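Local coordinates for delta toxin (Clostridium perfringens, PDB 2YGT), which probably lyses host cells by forming beta-barrel pores in their membranes, as a haemolysin of the leukocidin/haemolysin family, at residues V106-S111 / V231-P236; M61-S66 / F279-E284; M87-K92 / T175-T180; P157-I162 / S218-G223; V112-I117 / I134-K139. All blocks are in the same frame, centred on the assembly; numbering follows the deposited sequence.

Contact 1: V106-S111 / V231-P236; sequences VKIVDS and VVLTAP
Lys107 O is held by two groups of the facing strand. Thr234 N donates to it at 2.8 Å, and Leu233 CA adds a CA-H...O contact at 3.0 Å. The strands are antiparallel. Strand 107-112 is an outermost strand of a seven-stranded sheet, and 224-235 is its neighbour there. Lys107 N returns a bond to Thr234 O. Further on, Val109 N donates to Val232 O, while Val232 N donates to Asp110 O.

The side chains fall on two faces. Ile108, Ser111, Val231 and Leu233 point to one, where Ile108 CG2 packs on Val231 CB at 4.2 Å. Lys107, Asp110, Val232 and Thr234 leave from the other. Val109 CG2 meets Val232 CG1 at 3.9 Å. The side chains of Val109 and Thr234 cross at about a right angle, with Val109 CG1 3.5 Å from Thr234 OG1.

Asp110 and Asp166 belong to a second zinc site of this protein. In this model a zinc ion lies about 4 Å from the Asp110 side chain, too far to be bound by it. Ser111 OG bonds chiefly to Gln163. Asp110 OD1 is bound locally: Ser111 N donates to it at 2.9 Å, on its anti lone pair.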
# COMPACT_ATOMS: atom_id res chain seq x y z
N VAL A 106 4.93 -14.27 18.02
CA VAL A 106 5.42 -13.20 17.15
C VAL A 106 4.24 -12.27 16.92
O VAL A 106 3.15 -12.73 16.61
CB VAL A 106 5.92 -13.75 15.81
CG1 VAL A 106 6.35 -12.61 14.88
CG2 VAL A 106 7.06 -14.73 16.03
N LYS A 107 4.46 -10.97 17.07
CA LYS A 107 3.35 -10.02 17.01
C LYS A 107 3.61 -8.81 16.12
O LYS A 107 4.72 -8.28 16.07
CB LYS A 107 3.01 -9.51 18.42
CG LYS A 107 2.51 -10.57 19.38
CD LYS A 107 2.46 -10.03 20.79
CE LYS A 107 2.01 -11.09 21.78
NZ LYS A 107 2.02 -10.57 23.18
N ILE A 108 2.56 -8.38 15.42
CA ILE A 108 2.55 -7.06 14.80
C ILE A 108 2.15 -6.07 15.88
O ILE A 108 1.02 -6.11 16.37
CB ILE A 108 1.54 -6.98 13.64
CG1 ILE A 108 1.81 -8.06 12.60
CG2 ILE A 108 1.57 -5.60 13.00
CD1 ILE A 108 0.85 -8.04 11.42
N VAL A 109 3.06 -5.20 16.28
CA VAL A 109 2.78 -4.29 17.39
C VAL A 109 2.47 -2.86 16.96
O VAL A 109 2.05 -2.03 17.78
CB VAL A 109 3.91 -4.31 18.44
CG1 VAL A 109 4.07 -5.71 19.01
CG2 VAL A 109 5.21 -3.81 17.83
N ASP A 110 2.68 -2.56 15.68
CA ASP A 110 2.29 -1.27 15.13
C ASP A 110 2.41 -1.28 13.61
O ASP A 110 3.12 -2.10 13.04
CB ASP A 110 3.11 -0.13 15.73
CG ASP A 110 2.27 1.10 16.02
OD1 ASP A 110 1.36 1.40 15.22
OD2 ASP A 110 2.52 1.76 17.04
N SER A 111 1.71 -0.36 12.96
CA SER A 111 1.73 -0.26 11.51
C SER A 111 1.29 1.12 11.02
O SER A 111 0.66 1.88 11.75
CB SER A 111 0.85 -1.34 10.88
OG SER A 111 -0.49 -1.25 11.32
N VAL A 231 4.98 -2.21 8.81
CA VAL A 231 4.62 -2.89 10.05
C VAL A 231 5.83 -3.07 10.95
O VAL A 231 6.98 -2.98 10.51
CB VAL A 231 4.02 -4.29 9.79
CG1 VAL A 231 2.81 -4.21 8.85
CG2 VAL A 231 5.08 -5.23 9.25
N VAL A 232 5.56 -3.32 12.23
CA VAL A 232 6.61 -3.64 13.18
C VAL A 232 6.27 -4.97 13.83
O VAL A 232 5.18 -5.14 14.37
CB VAL A 232 6.75 -2.57 14.28
CG1 VAL A 232 7.91 -2.91 15.21
CG2 VAL A 232 6.93 -1.19 13.68
N LEU A 233 7.20 -5.92 13.76
CA LEU A 233 7.01 -7.21 14.41
C LEU A 233 7.93 -7.37 15.62
O LEU A 233 9.07 -6.92 15.61
CB LEU A 233 7.26 -8.36 13.44
CG LEU A 233 6.16 -8.73 12.43
CD1 LEU A 233 6.03 -7.65 11.37
CD2 LEU A 233 6.48 -10.06 11.78
N THR A 234 7.41 -8.01 16.66
CA THR A 234 8.24 -8.41 17.79
C THR A 234 8.26 -9.93 17.91
O THR A 234 7.37 -10.62 17.39
CB THR A 234 7.74 -7.81 19.12
OG1 THR A 234 6.40 -8.24 19.38
CG2 THR A 234 7.80 -6.28 19.08
N ALA A 235 9.27 -10.45 18.59
CA ALA A 235 9.39 -11.88 18.78
C ALA A 235 10.23 -12.16 20.02
O ALA A 235 11.18 -11.44 20.30
CB ALA A 235 10.02 -12.53 17.55
N PRO A 236 9.86 -13.20 20.78
CA PRO A 236 10.63 -13.62 21.96
C PRO A 236 12.10 -13.78 21.60
O PRO A 236 12.42 -14.18 20.48
CB PRO A 236 10.01 -14.97 22.32
CG PRO A 236 8.60 -14.87 21.83
CD PRO A 236 8.67 -14.05 20.57

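Contact 2: M61-S66 / F279-E284; sequences MTTIIS and FELDWE
Trp283 reaches across from the end of strand 263-282 and packs against Met61 and Thr63 of strand 61-72. The two strands belong to different sheets. Their facing side chains fill the space between layers, a beta-sandwich arrangement consistent with the leukocidin family.

The aromatic contacts come first. Thr63 OG1 sits over one face of the indole, above the rim atom Trp283 CZ3 at 2.9 Å and not the ring centre. This is a tight approach. The hydroxyl is turned anti to its own carbonyl carbon (chi1 -59°), which brings OG1 over the ring. Met61 crosses the indole obliquely. Its CB lies 3.9 Å from Trp283 CE3. The chain then bends at its last torsion (chi3 -61°), and CE comes back to 4.0 Å from the same Trp283 CE3.

The purely aliphatic part is small. Ile65 and Leu281 reach toward each other tip to tip, with Ile65 CD1 3.9 Å from Leu281 CD2. Strand 287-291 adds Ile288 against Leu281.

The polar bonds go to other partners. Glu284 N bonds to Asp282 OD1 at 3.0 Å, an Asx turn just after the strand. Asp282 also forms a salt bridge with Lys285.

The Met61 side chain is about 6 Å from that of the zinc ligand Asp54, and that of Trp283 about 6 Å from that of His286, the other ligand. The contact is mostly apolar, with one hydroxyl oxygen resting on the indole; the indole N-H is satisfied by Ser242 OG of strand 241-259.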
# COMPACT_ATOMS: atom_id res chain seq x y z
N MET A 61 12.87 -9.01 20.59
CA MET A 61 13.42 -8.70 19.27
C MET A 61 12.42 -7.94 18.40
O MET A 61 11.23 -8.27 18.37
CB MET A 61 13.86 -9.99 18.56
CG MET A 61 14.97 -10.73 19.27
SD MET A 61 15.61 -12.11 18.29
CE MET A 61 14.14 -13.12 18.13
N THR A 62 12.91 -6.93 17.69
CA THR A 62 12.06 -6.08 16.87
C THR A 62 12.53 -6.02 15.43
O THR A 62 13.70 -5.76 15.16
CB THR A 62 12.01 -4.63 17.43
OG1 THR A 62 11.39 -4.63 18.72
CG2 THR A 62 11.22 -3.72 16.50
N THR A 63 11.61 -6.28 14.50
CA THR A 63 11.91 -6.16 13.08
C THR A 63 10.91 -5.23 12.39
O THR A 63 9.70 -5.45 12.45
CB THR A 63 11.90 -7.52 12.37
OG1 THR A 63 12.88 -8.38 12.98
CG2 THR A 63 12.24 -7.35 10.90
N ILE A 64 11.43 -4.20 11.73
CA ILE A 64 10.60 -3.26 11.00
C ILE A 64 10.52 -3.67 9.54
O ILE A 64 11.55 -3.92 8.91
CB ILE A 64 11.16 -1.83 11.10
CG1 ILE A 64 11.32 -1.42 12.56
CG2 ILE A 64 10.24 -0.85 10.37
CD1 ILE A 64 12.06 -0.11 12.76
N ILE A 65 9.31 -3.76 9.01
CA ILE A 65 9.12 -4.18 7.62
C ILE A 65 8.46 -3.11 6.76
O ILE A 65 7.35 -2.66 7.03
CB ILE A 65 8.31 -5.48 7.53
CG1 ILE A 65 9.04 -6.60 8.29
CG2 ILE A 65 8.08 -5.87 6.08
CD1 ILE A 65 8.23 -7.87 8.41
N SER A 66 9.17 -2.71 5.71
CA SER A 66 8.63 -1.77 4.74
C SER A 66 8.13 -2.52 3.51
O SER A 66 8.87 -3.27 2.87
CB SER A 66 9.70 -0.74 4.33
OG SER A 66 9.25 0.05 3.24
N PHE A 279 6.39 -15.02 2.79
CA PHE A 279 7.77 -14.69 3.13
C PHE A 279 8.15 -15.29 4.47
O PHE A 279 7.36 -15.27 5.41
CB PHE A 279 7.97 -13.17 3.17
CG PHE A 279 8.00 -12.52 1.82
CD1 PHE A 279 9.13 -12.61 1.02
CD2 PHE A 279 6.91 -11.82 1.35
CE1 PHE A 279 9.17 -12.01 -0.22
CE2 PHE A 279 6.94 -11.21 0.11
CZ PHE A 279 8.07 -11.31 -0.67
N GLU A 280 9.36 -15.82 4.57
CA GLU A 280 9.87 -16.31 5.84
C GLU A 280 10.91 -15.35 6.40
O GLU A 280 11.79 -14.88 5.67
CB GLU A 280 10.49 -17.71 5.71
CG GLU A 280 10.93 -18.28 7.05
CD GLU A 280 11.48 -19.70 6.96
OE1 GLU A 280 12.66 -19.86 6.56
OE2 GLU A 280 10.74 -20.65 7.28
N LEU A 281 10.79 -15.06 7.69
CA LEU A 281 11.78 -14.26 8.39
C LEU A 281 12.71 -15.15 9.20
O LEU A 281 12.27 -15.93 10.05
CB LEU A 281 11.10 -13.25 9.32
CG LEU A 281 10.58 -11.94 8.72
CD1 LEU A 281 9.35 -12.20 7.86
CD2 LEU A 281 10.25 -10.95 9.82
N ASP A 282 14.00 -15.04 8.92
CA ASP A 282 15.01 -15.70 9.74
C ASP A 282 15.60 -14.66 10.68
O ASP A 282 16.40 -13.82 10.26
CB ASP A 282 16.08 -16.34 8.86
CG ASP A 282 16.95 -17.32 9.63
OD1 ASP A 282 17.31 -17.02 10.78
OD2 ASP A 282 17.26 -18.40 9.07
N TRP A 283 15.20 -14.71 11.94
CA TRP A 283 15.61 -13.71 12.92
C TRP A 283 17.05 -13.90 13.38
O TRP A 283 17.63 -13.01 14.01
CB TRP A 283 14.67 -13.72 14.13
CG TRP A 283 13.25 -13.38 13.80
CD1 TRP A 283 12.37 -14.13 13.07
CD2 TRP A 283 12.53 -12.21 14.21
NE1 TRP A 283 11.16 -13.49 12.99
CE2 TRP A 283 11.23 -12.31 13.69
CE3 TRP A 283 12.87 -11.08 14.96
CZ2 TRP A 283 10.26 -11.33 13.89
CZ3 TRP A 283 11.91 -10.10 15.17
CH2 TRP A 283 10.62 -10.24 14.63
N GLU A 284 17.63 -15.06 13.08
CA GLU A 284 19.03 -15.31 13.44
C GLU A 284 19.95 -14.79 12.35
O GLU A 284 20.93 -14.10 12.62
CB GLU A 284 19.28 -16.80 13.67
CG GLU A 284 18.95 -17.28 15.08
CD GLU A 284 19.33 -18.74 15.30
OE1 GLU A 284 19.64 -19.44 14.30
OE2 GLU A 284 19.30 -19.20 16.46

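Contact 3: M87-K92 / T175-T180; sequences MRWPIK and TEFAET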
# COMPACT_ATOMS: atom_id res chain seq x y z
N MET A 87 -15.13 1.98 -19.98
CA MET A 87 -13.81 2.18 -19.40
C MET A 87 -13.69 1.35 -18.13
O MET A 87 -14.29 1.67 -17.11
CB MET A 87 -13.56 3.65 -19.08
CG MET A 87 -12.28 3.90 -18.29
SD MET A 87 -12.14 5.58 -17.66
CE MET A 87 -10.82 5.38 -16.47
N ARG A 88 -12.92 0.27 -18.20
CA ARG A 88 -12.65 -0.55 -17.03
C ARG A 88 -11.55 0.09 -16.20
O ARG A 88 -10.51 0.50 -16.73
CB ARG A 88 -12.29 -1.98 -17.44
CG ARG A 88 -13.46 -2.69 -18.11
CD ARG A 88 -13.08 -4.05 -18.68
NE ARG A 88 -12.72 -5.01 -17.64
CZ ARG A 88 -12.84 -6.32 -17.77
NH1 ARG A 88 -13.32 -6.84 -18.89
NH2 ARG A 88 -12.49 -7.12 -16.77
N TRP A 89 -11.78 0.20 -14.89
CA TRP A 89 -10.87 0.94 -14.01
C TRP A 89 -10.83 0.34 -12.60
O TRP A 89 -11.76 -0.34 -12.19
CB TRP A 89 -11.30 2.42 -13.96
CG TRP A 89 -12.64 2.63 -13.31
CD1 TRP A 89 -13.86 2.29 -13.82
CD2 TRP A 89 -12.89 3.23 -12.03
NE1 TRP A 89 -14.85 2.64 -12.93
CE2 TRP A 89 -14.28 3.22 -11.83
CE3 TRP A 89 -12.07 3.78 -11.04
CZ2 TRP A 89 -14.88 3.73 -10.68
CZ3 TRP A 89 -12.66 4.29 -9.89
CH2 TRP A 89 -14.05 4.26 -9.72
N PRO A 90 -9.73 0.60 -11.87
CA PRO A 90 -9.56 0.04 -10.52
C PRO A 90 -10.21 0.94 -9.48
O PRO A 90 -9.60 1.91 -9.03
CB PRO A 90 -8.04 0.07 -10.31
CG PRO A 90 -7.46 0.80 -11.52
CD PRO A 90 -8.60 1.46 -12.23
N ILE A 91 -11.44 0.64 -9.08
CA ILE A 91 -12.08 1.41 -8.02
C ILE A 91 -11.36 1.21 -6.69
O ILE A 91 -11.28 2.13 -5.88
CB ILE A 91 -13.57 1.06 -7.88
CG1 ILE A 91 -14.23 1.98 -6.85
CG2 ILE A 91 -13.74 -0.41 -7.49
CD1 ILE A 91 -15.74 1.95 -6.89
N LYS A 92 -10.81 0.01 -6.47
CA LYS A 92 -10.20 -0.31 -5.17
C LYS A 92 -8.96 -1.19 -5.25
O LYS A 92 -8.92 -2.18 -5.99
CB LYS A 92 -11.23 -0.96 -4.24
CG LYS A 92 -10.83 -0.91 -2.78
CD LYS A 92 -11.50 -2.01 -1.97
CE LYS A 92 -13.00 -1.84 -1.93
NZ LYS A 92 -13.60 -2.65 -0.84
N THR A 175 -7.13 1.17 -0.44
CA THR A 175 -6.96 2.41 -1.19
C THR A 175 -8.03 2.47 -2.27
O THR A 175 -7.92 1.83 -3.32
CB THR A 175 -5.55 2.51 -1.79
OG1 THR A 175 -4.59 2.44 -0.74
CG2 THR A 175 -5.39 3.83 -2.53
N GLU A 176 -9.07 3.26 -2.00
CA GLU A 176 -10.25 3.30 -2.85
C GLU A 176 -10.48 4.69 -3.44
O GLU A 176 -10.19 5.70 -2.80
CB GLU A 176 -11.47 2.88 -2.04
CG GLU A 176 -12.75 2.72 -2.85
CD GLU A 176 -13.91 2.21 -2.01
OE1 GLU A 176 -13.65 1.61 -0.94
OE2 GLU A 176 -15.07 2.42 -2.41
N PHE A 177 -11.00 4.73 -4.66
CA PHE A 177 -11.27 5.99 -5.33
C PHE A 177 -12.21 6.85 -4.49
O PHE A 177 -13.17 6.35 -3.90
CB PHE A 177 -11.86 5.76 -6.73
CG PHE A 177 -12.01 7.03 -7.53
CD1 PHE A 177 -13.17 7.79 -7.45
CD2 PHE A 177 -10.99 7.48 -8.36
CE1 PHE A 177 -13.30 8.96 -8.16
CE2 PHE A 177 -11.12 8.65 -9.08
CZ PHE A 177 -12.28 9.39 -8.98
N ALA A 178 -11.92 8.14 -4.43
CA ALA A 178 -12.70 9.05 -3.60
C ALA A 178 -13.61 9.93 -4.45
O ALA A 178 -14.83 9.76 -4.44
CB ALA A 178 -11.79 9.90 -2.72
N GLU A 179 -13.02 10.86 -5.19
CA GLU A 179 -13.79 11.84 -5.94
C GLU A 179 -12.90 12.61 -6.92
O GLU A 179 -11.77 12.97 -6.60
CB GLU A 179 -14.46 12.82 -4.97
CG GLU A 179 -15.30 13.89 -5.65
CD GLU A 179 -16.06 14.75 -4.66
OE1 GLU A 179 -16.81 14.19 -3.82
OE2 GLU A 179 -15.90 15.98 -4.71
N THR A 180 -13.43 12.85 -8.12
CA THR A 180 -12.68 13.55 -9.16
C THR A 180 -12.51 15.02 -8.79
O THR A 180 -13.20 15.52 -7.91
CB THR A 180 -13.38 13.44 -10.54
OG1 THR A 180 -14.54 14.28 -10.56
CG2 THR A 180 -13.77 12.01 -10.84
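Phe177 N donates to Ile91 O at 2.9 Å in an almost straight bond (169°), and one residue on, Lys92 and Glu176 form an antiparallel non-hydrogen-bonded pair. The chain turns a corner at Ile91. There Ile91 and Lys92 both face Glu251 of strand 241-259, a classic beta bulge in the long strand 84-99.

Trp89 and Phe177 form a T-shaped pair. The edge of the Trp89 six-membered ring is turned to the face of Phe177, with centroids 5.3 Å apart and planes at 84°. With CG anti to the backbone N (chi1 -173°), the CB-CG end of Phe177 is what Trp89 CZ3 meets. Trp89 CZ3 is 3.6 Å from Phe177 CB, which lies near the indole plane, and 3.7 Å from Phe177 CG. Phe198 packs edge-to-face with both rings, and Tyr159 does so with Phe177. Trp89 NE1 donates to Asn267 OD1.

Lys92 and Glu176 cross obliquely. Their aliphatic parts touch, with Lys92 CG 3.9 Å from Glu176 CB. Lys92 CE comes to 3.6 Å from Glu176 OE1. NZ stays 4.3 Å from Glu176 OE1, beyond a salt bridge. Glu176 CG also lies 3.4 Å from Ile91 O.

The chemistry is divided: one backbone bond joins the two segments, Thr175 with Tyr93 continues the pairing, and buried aromatic rings pack the corner. The Lys92-Glu176 charges probably add only a mild attraction at the partly exposed margin.

Contact 4: P157-I162 / S218-G223; sequences PDYNTI and SSLITG
Tyr159 presents one ring face to Leu220. Leu220 CD2 lies 3.5 Å from the centroid of the Tyr159 ring and 18° off the normal, a CH-pi contact, and it leans toward CG and CD1. The two side chains slide past each other in opposite directions. Leu220 CB comes alongside Tyr159 CE1 at 3.5 Å, so CB and CD2 both touch the ring. Ile221 meets the tyrosine differently. It crosses at about a right angle, near the ring plane, with Ile221 CG1 3.2 Å from Tyr159 OH. That hydroxyl is hydrogen-bonded to Pro90 O. Phe177 also packs edge-to-face with the tyrosine.

Leu220 and Ile221 belong to the short helix 219-222, and Ser218 is its N-cap. Ser218 OG, anti to the backbone N (chi1 169°), accepts from Leu220 N at 3.0 Å. The same oxygen donates to Pro157 O at 2.7 Å, from 21° out of the carbonyl plane. One hydroxyl therefore caps the helix and ties it to the loop before strand 159-166. Pro157 O also lies at the edge of the Tyr159 ring, in its plane.

Pro157 sets its ring against the helix start. Pro157 CG is 3.3 Å from Ser218 OG, and CD reaches Leu220 CD1, the two side chains crossing obliquely.

Asp158 comes in by way of water. A water molecule donates to Asp158 OD2 and accepts from Ser218 N at 2.7 Å. Asp158 OD2 is 3.9 Å from Ser218 N, so the water bridges them.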
# COMPACT_ATOMS: atom_id res chain seq x y z
N PRO A 157 -3.36 10.19 -5.74
CA PRO A 157 -4.26 11.22 -6.26
C PRO A 157 -5.68 10.70 -6.48
O PRO A 157 -5.86 9.68 -7.16
CB PRO A 157 -3.61 11.60 -7.61
CG PRO A 157 -2.64 10.48 -7.90
CD PRO A 157 -2.13 10.10 -6.54
N ASP A 158 -6.66 11.38 -5.90
CA ASP A 158 -8.07 11.05 -6.07
C ASP A 158 -8.51 9.81 -5.30
O ASP A 158 -9.67 9.41 -5.38
CB ASP A 158 -8.42 10.91 -7.55
CG ASP A 158 -8.20 12.19 -8.33
OD1 ASP A 158 -8.02 13.24 -7.69
OD2 ASP A 158 -8.21 12.14 -9.58
N TYR A 159 -7.59 9.21 -4.56
CA TYR A 159 -7.89 8.03 -3.75
C TYR A 159 -7.68 8.32 -2.27
O TYR A 159 -6.96 9.25 -1.90
CB TYR A 159 -7.00 6.85 -4.15
CG TYR A 159 -7.37 6.20 -5.46
CD1 TYR A 159 -7.20 6.87 -6.67
CD2 TYR A 159 -7.87 4.90 -5.50
CE1 TYR A 159 -7.54 6.27 -7.87
CE2 TYR A 159 -8.20 4.29 -6.69
CZ TYR A 159 -8.03 4.98 -7.88
OH TYR A 159 -8.36 4.37 -9.07
N ASN A 160 -8.31 7.52 -1.42
CA ASN A 160 -8.07 7.56 0.01
C ASN A 160 -7.59 6.20 0.51
O ASN A 160 -7.91 5.16 -0.07
CB ASN A 160 -9.33 7.97 0.78
CG ASN A 160 -9.67 9.44 0.59
OD1 ASN A 160 -10.58 9.96 1.24
ND2 ASN A 160 -8.94 10.11 -0.29
N THR A 161 -6.82 6.20 1.59
CA THR A 161 -6.35 4.96 2.20
C THR A 161 -6.93 4.81 3.60
O THR A 161 -6.86 5.72 4.43
CB THR A 161 -4.81 4.89 2.27
OG1 THR A 161 -4.27 4.91 0.95
CG2 THR A 161 -4.36 3.62 2.98
N ILE A 162 -7.52 3.65 3.86
CA ILE A 162 -8.02 3.34 5.19
C ILE A 162 -7.45 2.02 5.68
O ILE A 162 -7.40 1.04 4.93
CB ILE A 162 -9.56 3.27 5.21
CG1 ILE A 162 -10.04 2.76 6.57
CG2 ILE A 162 -10.06 2.36 4.11
CD1 ILE A 162 -11.53 2.92 6.78
N SER A 218 -6.09 10.20 -12.26
CA SER A 218 -5.10 9.74 -11.29
C SER A 218 -4.15 8.76 -11.96
O SER A 218 -4.56 8.01 -12.85
CB SER A 218 -5.79 9.07 -10.11
OG SER A 218 -4.84 8.40 -9.30
N SER A 219 -2.90 8.75 -11.53
CA SER A 219 -1.94 7.78 -12.05
C SER A 219 -2.30 6.37 -11.59
O SER A 219 -1.83 5.38 -12.16
CB SER A 219 -0.52 8.14 -11.61
OG SER A 219 -0.45 8.36 -10.21
N LEU A 220 -3.13 6.28 -10.55
CA LEU A 220 -3.63 4.99 -10.09
C LEU A 220 -4.55 4.35 -11.12
O LEU A 220 -4.77 3.14 -11.10
CB LEU A 220 -4.34 5.14 -8.74
CG LEU A 220 -3.46 5.02 -7.50
CD1 LEU A 220 -2.32 6.05 -7.52
CD2 LEU A 220 -4.28 5.16 -6.23
N ILE A 221 -5.10 5.17 -12.01
CA ILE A 221 -6.00 4.67 -13.05
C ILE A 221 -5.28 4.43 -14.37
O ILE A 221 -5.54 3.45 -15.06
CB ILE A 221 -7.20 5.63 -13.27
CG1 ILE A 221 -8.15 5.57 -12.08
CG2 ILE A 221 -7.93 5.27 -14.55
CD1 ILE A 221 -9.31 6.55 -12.17
N THR A 222 -4.36 5.33 -14.72
CA THR A 222 -3.64 5.22 -15.99
C THR A 222 -2.49 4.22 -15.92
O THR A 222 -2.19 3.54 -16.90
CB THR A 222 -3.10 6.59 -16.46
OG1 THR A 222 -2.27 7.16 -15.45
CG2 THR A 222 -4.24 7.55 -16.79
N GLY A 223 -1.84 4.13 -14.76
CA GLY A 223 -0.70 3.25 -14.60
C GLY A 223 -0.93 2.14 -13.59
O GLY A 223 -0.91 0.96 -13.94
O HOH W 1 -8.74 10.36 -11.62

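Contact 5: V112-I117 / I134-K139; sequences VPKNTI and IDTSNK
The Asn138 carboxamide pairs with the backbone N and O of Lys114. Lys114 N donates to Asn138 OD1 at 3.2 Å, in the carbonyl plane and on a lone pair. Asn138 ND2 donates back to Lys114 O at 3.3 Å. That acceptor lies nearly in the amide plane, so both bonds hold the side chain in one rotation. Ile117 CD1 also comes close to Asn138 ND2.

The Lys114 side chain runs extended past its CG and crosses Thr136 obliquely. Its NZ donates to Thr136 O at 2.9 Å, from above the carbonyl plane. A weak bond to Thr136 OG1 is doubtful, because that hydroxyl is too close to a neighbour in the model. Thr136 OG1 is also weakly hydrogen-bonded with Asp110 OD2.

Apolar contact is slight: Val112 CG1 packs on Thr136 CB at 3.7 Å. The peptide before Pro113 is cis, and Pro113 O accepts from Trp173 NE1. In the other segment, Ser137 OG accepts from Lys139 N at 2.7 Å, an ST turn.

Strand 134-137 lies at the margin of a small three-stranded sheet, probably the folded pre-stem of this monomer, as in soluble leukocidins. The segments thus meet in a mainly polar junction, which would be consistent with a pre-stem that probably rearranges on pore formation.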
# COMPACT_ATOMS: atom_id res chain seq x y z
N VAL A 112 1.63 1.43 9.78
CA VAL A 112 1.23 2.69 9.16
C VAL A 112 0.96 2.43 7.68
O VAL A 112 1.56 1.53 7.09
CB VAL A 112 2.33 3.75 9.29
CG1 VAL A 112 2.36 4.32 10.71
CG2 VAL A 112 3.69 3.17 8.91
N PRO A 113 0.05 3.21 7.07
CA PRO A 113 -0.70 4.33 7.64
C PRO A 113 -1.74 3.90 8.68
O PRO A 113 -2.19 2.75 8.66
CB PRO A 113 -1.42 4.94 6.43
CG PRO A 113 -0.75 4.36 5.22
CD PRO A 113 -0.25 3.02 5.64
N LYS A 114 -2.11 4.82 9.57
CA LYS A 114 -3.14 4.55 10.57
C LYS A 114 -4.46 5.14 10.13
O LYS A 114 -4.49 6.09 9.34
CB LYS A 114 -2.77 5.19 11.91
CG LYS A 114 -1.45 4.72 12.49
CD LYS A 114 -1.16 5.48 13.77
CE LYS A 114 0.20 5.12 14.34
NZ LYS A 114 0.52 5.95 15.52
N ASN A 115 -5.55 4.58 10.64
CA ASN A 115 -6.89 5.09 10.38
C ASN A 115 -7.11 5.43 8.91
O ASN A 115 -7.04 4.56 8.05
CB ASN A 115 -7.17 6.31 11.27
CG ASN A 115 -7.07 5.98 12.75
OD1 ASN A 115 -6.47 6.72 13.53
ND2 ASN A 115 -7.66 4.85 13.15
N THR A 116 -7.37 6.71 8.63
CA THR A 116 -7.66 7.14 7.27
C THR A 116 -6.76 8.30 6.84
O THR A 116 -6.52 9.23 7.60
CB THR A 116 -9.14 7.56 7.11
OG1 THR A 116 -9.99 6.47 7.51
CG2 THR A 116 -9.43 7.91 5.66
N ILE A 117 -6.26 8.22 5.60
CA ILE A 117 -5.43 9.26 5.03
C ILE A 117 -6.00 9.69 3.68
O ILE A 117 -6.24 8.86 2.80
CB ILE A 117 -3.98 8.79 4.83
CG1 ILE A 117 -3.41 8.25 6.15
CG2 ILE A 117 -3.11 9.92 4.31
CD1 ILE A 117 -3.26 9.32 7.21
N ILE A 134 8.38 2.09 20.44
CA ILE A 134 8.00 2.34 19.05
C ILE A 134 7.12 3.59 18.92
O ILE A 134 6.15 3.76 19.66
CB ILE A 134 7.22 1.15 18.45
CG1 ILE A 134 8.09 -0.10 18.43
CG2 ILE A 134 6.70 1.50 17.06
CD1 ILE A 134 9.17 -0.09 17.36
N ASP A 135 7.47 4.46 17.97
CA ASP A 135 6.63 5.61 17.67
C ASP A 135 6.28 5.64 16.19
O ASP A 135 7.16 5.61 15.33
CB ASP A 135 7.32 6.92 18.07
CG ASP A 135 6.44 8.13 17.83
OD1 ASP A 135 6.41 8.64 16.68
OD2 ASP A 135 5.77 8.57 18.78
N THR A 136 4.99 5.69 15.89
CA THR A 136 4.53 5.73 14.51
C THR A 136 3.79 7.03 14.22
O THR A 136 2.90 7.44 14.97
CB THR A 136 3.63 4.54 14.16
OG1 THR A 136 2.72 4.29 15.24
CG2 THR A 136 4.47 3.29 13.93
N SER A 137 4.17 7.68 13.13
CA SER A 137 3.58 8.96 12.76
C SER A 137 3.02 8.90 11.35
O SER A 137 3.61 8.30 10.45
CB SER A 137 4.63 10.07 12.86
OG SER A 137 4.13 11.28 12.32
N ASN A 138 1.86 9.52 11.15
CA ASN A 138 1.34 9.74 9.81
C ASN A 138 1.92 11.02 9.24
O ASN A 138 1.45 11.55 8.23
CB ASN A 138 -0.19 9.77 9.80
CG ASN A 138 -0.81 8.37 9.77
OD1 ASN A 138 -0.10 7.37 9.70
ND2 ASN A 138 -2.13 8.31 9.83
N LYS A 139 2.96 11.52 9.90
CA LYS A 139 3.73 12.66 9.43
C LYS A 139 5.13 12.20 9.02
O LYS A 139 5.46 11.02 9.15
CB LYS A 139 3.80 13.75 10.50

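The contacts fall into two groups. Contacts 1 and 2 have centres 9 Å apart and meet in the seven-stranded sheet through the neighbouring strands 61-72 and 224-235; contact 2 joins that sheet to the branched one. Contacts 3 and 4, with centres 7 Å apart, lie on the opposite side of the chain's centre. Both reach the branched sheet, to which contact 4 joins helix 219-222. The centres of contacts 1 and 4 are 29 Å apart. Contact 5 bridges the groups: its centre is 15 Å from that of contact 1, which it touches, and 19 Å from that of contact 4, where Ile117 pairs with Thr161. Along the chain, contact 2 spans all the others, contacts 1 and 3 alternate, and contact 5 closes before contact 4 opens. Distant parts are thus drawn into one elongated monomer.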